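Side-chain contacts in alpha-fucosidase (Bifidobacterium bifidum, PDB 2EAB), which probably hydrolyses alpha-1,2-linked L-fucose residues, this chain being the fucosidase catalytic part, with glycoside hydrolase family 95 domains, of a longer membrane-associated protein: residues E592-A596 and K597-D601; N751-Y754 and A755-D759. All coordinates share one frame; numbering follows the deposited sequence.

Contact 1 of 2, residues E592-A596 and K597-D601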
loop_
_atom_site.group_PDB
_atom_site.type_symbol
_atom_site.label_atom_id
_atom_site.label_comp_id
_atom_site.label_asym_id
_atom_site.label_seq_id
_atom_site.Cartn_x
_atom_site.Cartn_y
_atom_site.Cartn_z
ATOM N N GLU A 592 0.429 21.075 11.679
ATOM C CA GLU A 592 1.859 20.798 11.793
ATOM C C GLU A 592 2.639 21.206 10.550
ATOM O O GLU A 592 3.734 21.777 10.656
ATOM C CB GLU A 592 2.111 19.337 12.161
ATOM C CG GLU A 592 1.638 18.993 13.561
ATOM C CD GLU A 592 2.220 19.941 14.597
ATOM O OE1 GLU A 592 3.467 20.025 14.695
ATOM O OE2 GLU A 592 1.442 20.621 15.296
ATOM N N ALA A 593 2.063 20.951 9.377
ATOM C CA ALA A 593 2.690 21.366 8.121
ATOM C C ALA A 593 2.809 22.889 8.053
ATOM O O ALA A 593 3.862 23.433 7.685
ATOM C CB ALA A 593 1.909 20.831 6.930
ATOM N N ALA A 594 1.731 23.571 8.426
ATOM C CA ALA A 594 1.715 25.032 8.470
ATOM C C ALA A 594 2.776 25.564 9.427
ATOM O O ALA A 594 3.556 26.446 9.061
ATOM C CB ALA A 594 0.340 25.538 8.868
ATOM N N LYS A 595 2.822 25.009 10.635
ATOM C CA LYS A 595 3.798 25.433 11.641
ATOM C C LYS A 595 5.235 25.269 11.155
ATOM O O LYS A 595 6.084 26.134 11.400
ATOM C CB LYS A 595 3.581 24.682 12.951
ATOM C CG LYS A 595 2.387 25.181 13.740
ATOM C CD LYS A 595 2.198 24.415 15.035
ATOM C CE LYS A 595 1.087 25.032 15.877
ATOM N NZ LYS A 595 1.375 26.442 16.289
ATOM N N ALA A 596 5.497 24.176 10.443
ATOM C CA ALA A 596 6.832 23.893 9.919
ATOM C C ALA A 596 7.274 24.930 8.887
ATOM O O ALA A 596 8.471 25.101 8.637
ATOM C CB ALA A 596 6.880 22.497 9.327
ATOM N N LYS A 597 6.298 25.613 8.293
ATOM C CA LYS A 597 6.553 26.670 7.317
ATOM C C LYS A 597 6.446 28.075 7.917
ATOM O O LYS A 597 6.635 29.069 7.213
ATOM C CB LYS A 597 5.588 26.533 6.137
ATOM C CG LYS A 597 5.848 25.311 5.276
ATOM C CD LYS A 597 4.799 25.131 4.193
ATOM C CE LYS A 597 4.796 26.270 3.174
ATOM N NZ LYS A 597 6.104 26.464 2.485
ATOM N N GLY A 598 6.145 28.153 9.211
ATOM C CA GLY A 598 5.941 29.437 9.885
ATOM C C GLY A 598 4.557 30.020 9.661
ATOM O O GLY A 598 4.356 31.231 9.798
ATOM N N ASP A 599 3.600 29.149 9.324
ATOM C CA ASP A 599 2.203 29.522 9.062
ATOM C C ASP A 599 2.073 30.779 8.184
ATOM O O ASP A 599 1.423 31.750 8.581
ATOM C CB ASP A 599 1.427 29.677 10.383
ATOM C CG ASP A 599 -0.092 29.725 10.185
ATOM O OD1 ASP A 599 -0.594 29.324 9.112
ATOM O OD2 ASP A 599 -0.789 30.164 11.124
ATOM N N PRO A 600 2.673 30.753 6.973
ATOM C CA PRO A 600 2.689 31.953 6.125
ATOM C C PRO A 600 1.304 32.434 5.703
ATOM O O PRO A 600 1.138 33.615 5.384
ATOM C CB PRO A 600 3.489 31.505 4.896
ATOM C CG PRO A 600 3.361 30.020 4.871
ATOM C CD PRO A 600 3.355 29.621 6.317
ATOM N N ASP A 601 0.323 31.534 5.703
ATOM C CA ASP A 601 -1.028 31.878 5.278
ATOM C C ASP A 601 -1.947 32.227 6.455
ATOM O O ASP A 601 -3.105 32.596 6.250
ATOM C CB ASP A 601 -1.626 30.744 4.433
ATOM C CG ASP A 601 -0.819 30.458 3.177
ATOM O OD1 ASP A 601 -0.362 31.420 2.520
ATOM O OD2 ASP A 601 -0.645 29.266 2.840
#
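Asp599 and Gly598 fold back onto Ala594 and Lys595 in a Schellman motif that finishes helix 577-596. Two backbone bonds, one within the span of the other, are the evidence: Asp599 N gives to Ala594 O at 2.7 Å and Gly598 N to Lys595 O at 3.0 Å, with a positive phi (81°) at Gly598.

The side chains of the turn diverge. With CG anti to the backbone N (chi1 -166°), the Asp599 carboxylate swings beside the helix, and Asp599 OD1 lies 3.9 Å from the Ala594 methyl CB. Its two oxygens accept from the backbone N of Leu603 and of Val604, which fixes the carboxylate and ties the chain there back to the helix end. Lys597 instead lays its aliphatic root along the carbonyls of Ala593 and Ala594. Beyond that root the chain bends at chi3 and chi4 and carries NZ away to a salt bridge with Asp529 on helix 525-546. Ala594 O is gripped twice, since Lys597 N also donates to it, arriving from the opposite face of the carbonyl plane to Asp599 N. At the start of the lysine's path, Lys597 CB stands 3.6 Å from Ala594 O and Lys597 CG 3.6 Å from Ala593 O.

Contact 2 of 2, residues N751-Y754 and A755-D759; sequences NAMY and ANLFD
Tyr754 and Phe758 close a type I turn with a G1 beta bulge, the tight hairpin corner that follows helix 738-751. Two backbone bonds define it: Leu757 N gives to Tyr754 O at 2.8 Å, and Tyr754 N gives to Phe758 O at 2.9 Å, the latter almost straight (175°). Leu757, the first bulge residue, has the positive phi (64°) that the motif requires. Beyond the bulge, Met753 and Asp759 form a single beta bridge, flanked by a CA-H...O contact from Asp759 CA to Ala752 O (3.2 Å).

Side-chain polar bonding centres on Asn756, whose OD1 accepts from Phe758 N at 3.0 Å in an Asx turn, the donor standing above the amide plane. Its chi1 of 61° sets CG between the backbone N and the carbonyl carbon, turning Asn756 OD1 back over the turn to within 3.4 Å of Tyr754 CB. ND2 is held by the carbonyls of Gln48 and Thr51. Replacing Asn756 by alanine removes the amide, and Phe758 N and those two carbonyls would probably lose their side-chain partner, leaving the turn less rigid.

The closer of two apolar contacts is made by Met753, which bends at chi2 and chi3 to bring its terminal methyl against Leu757. The touch is tighter than usual van der Waals packing, with Met753 CE 3.4 Å from Leu757 CB.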
loop_
_atom_site.group_PDB
_atom_site.type_symbol
_atom_site.label_atom_id
_atom_site.label_comp_id
_atom_site.label_asym_id
_atom_site.label_seq_id
_atom_site.Cartn_x
_atom_site.Cartn_y
_atom_site.Cartn_z
ATOM N N ASN A 751 -3.774 -18.601 7.530
ATOM C CA ASN A 751 -5.095 -18.491 6.911
ATOM C C ASN A 751 -5.232 -17.467 5.786
ATOM O O ASN A 751 -6.319 -17.316 5.231
ATOM C CB ASN A 751 -6.145 -18.192 7.985
ATOM C CG ASN A 751 -6.229 -19.277 9.035
ATOM O OD1 ASN A 751 -6.604 -20.412 8.744
ATOM N ND2 ASN A 751 -5.878 -18.935 10.268
ATOM N N ALA A 752 -4.152 -16.771 5.447
ATOM C CA ALA A 752 -4.244 -15.689 4.461
ATOM C C ALA A 752 -3.001 -15.546 3.580
ATOM O O ALA A 752 -2.769 -14.488 2.986
ATOM C CB ALA A 752 -4.596 -14.360 5.143
ATOM N N MET A 753 -2.220 -16.620 3.474
ATOM C CA MET A 753 -1.053 -16.633 2.602
ATOM C C MET A 753 -1.092 -17.821 1.654
ATOM O O MET A 753 -1.274 -18.963 2.088
ATOM C CB MET A 753 0.231 -16.689 3.431
ATOM C CG MET A 753 0.515 -15.419 4.204
ATOM S SD MET A 753 1.107 -14.122 3.108
ATOM C CE MET A 753 2.843 -14.484 3.161
ATOM N N TYR A 754 -0.924 -17.553 0.363
ATOM C CA TYR A 754 -0.787 -18.613 -0.625
ATOM C C TYR A 754 0.638 -19.184 -0.600
ATOM O O TYR A 754 1.515 -18.662 0.101
ATOM C CB TYR A 754 -1.142 -18.099 -2.024
ATOM C CG TYR A 754 -2.604 -17.764 -2.270
ATOM C CD1 TYR A 754 -3.634 -18.546 -1.737
ATOM C CD2 TYR A 754 -2.954 -16.683 -3.086
ATOM C CE1 TYR A 754 -4.974 -18.241 -1.991
ATOM C CE2 TYR A 754 -4.288 -16.374 -3.350
ATOM C CZ TYR A 754 -5.290 -17.149 -2.798
ATOM O OH TYR A 754 -6.607 -16.828 -3.059
ATOM N N ALA A 755 0.868 -20.242 -1.377
ATOM C CA ALA A 755 2.170 -20.919 -1.421
ATOM C C ALA A 755 3.317 -20.021 -1.879
ATOM O O ALA A 755 4.468 -20.245 -1.497
ATOM C CB ALA A 755 2.097 -22.173 -2.290
ATOM N N ASN A 756 2.996 -19.014 -2.694
ATOM C CA ASN A 756 3.963 -18.015 -3.150
ATOM C C ASN A 756 4.046 -16.801 -2.218
ATOM O O ASN A 756 4.625 -15.774 -2.581
ATOM C CB ASN A 756 3.609 -17.553 -4.567
ATOM C CG ASN A 756 2.232 -16.894 -4.644
ATOM O OD1 ASN A 756 1.519 -16.791 -3.647
ATOM N ND2 ASN A 756 1.854 -16.455 -5.839
ATOM N N LEU A 757 3.443 -16.940 -1.040
ATOM C CA LEU A 757 3.384 -15.904 -0.004
ATOM C C LEU A 757 2.625 -14.636 -0.396
ATOM O O LEU A 757 2.772 -13.591 0.247
ATOM C CB LEU A 757 4.773 -15.595 0.580
ATOM C CG LEU A 757 5.535 -16.810 1.124
ATOM C CD1 LEU A 757 6.808 -16.370 1.827
ATOM C CD2 LEU A 757 4.671 -17.667 2.052
ATOM N N PHE A 758 1.801 -14.729 -1.438
ATOM C CA PHE A 758 0.819 -13.681 -1.697
ATOM C C PHE A 758 -0.272 -13.718 -0.630
ATOM O O PHE A 758 -0.849 -14.768 -0.334
ATOM C CB PHE A 758 0.163 -13.848 -3.071
ATOM C CG PHE A 758 0.862 -13.129 -4.207
ATOM C CD1 PHE A 758 1.872 -12.180 -3.982
ATOM C CD2 PHE A 758 0.450 -13.365 -5.517
ATOM C CE1 PHE A 758 2.486 -11.514 -5.057
ATOM C CE2 PHE A 758 1.056 -12.712 -6.593
ATOM C CZ PHE A 758 2.071 -11.779 -6.364
ATOM N N ASP A 759 -0.552 -12.550 -0.059
ATOM C CA ASP A 759 -1.678 -12.371 0.848
ATOM C C ASP A 759 -2.979 -12.587 0.098
ATOM O O ASP A 759 -3.107 -12.200 -1.071
ATOM C CB ASP A 759 -1.648 -10.957 1.432
ATOM C CG ASP A 759 -2.887 -10.618 2.236
ATOM O OD1 ASP A 759 -2.954 -10.978 3.423
ATOM O OD2 ASP A 759 -3.800 -9.953 1.683
#

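In the fold
Contact 1 caps the end of a helix and contact 2 is a hairpin turn just after one, both within the family 95 catalytic range, but their settings differ. Their centres are about 44 Å apart, on opposite sides of the chain's centre, and they share no helix. Contact 1 is partly buried, about 28 Å from that centre, and its charged side chains pair with helix 525-546, Lys597 with Asp529 and Asp601 with Lys536. Contact 2 is wholly buried, about 17 Å from the centre. Around it, rings stack (Tyr754 with Tyr760, Phe758 with Phe764), and its polar groups bond to the interior, including Tyr754 OH to Thr34 O, so it joins the catalytic part to the N-terminal region.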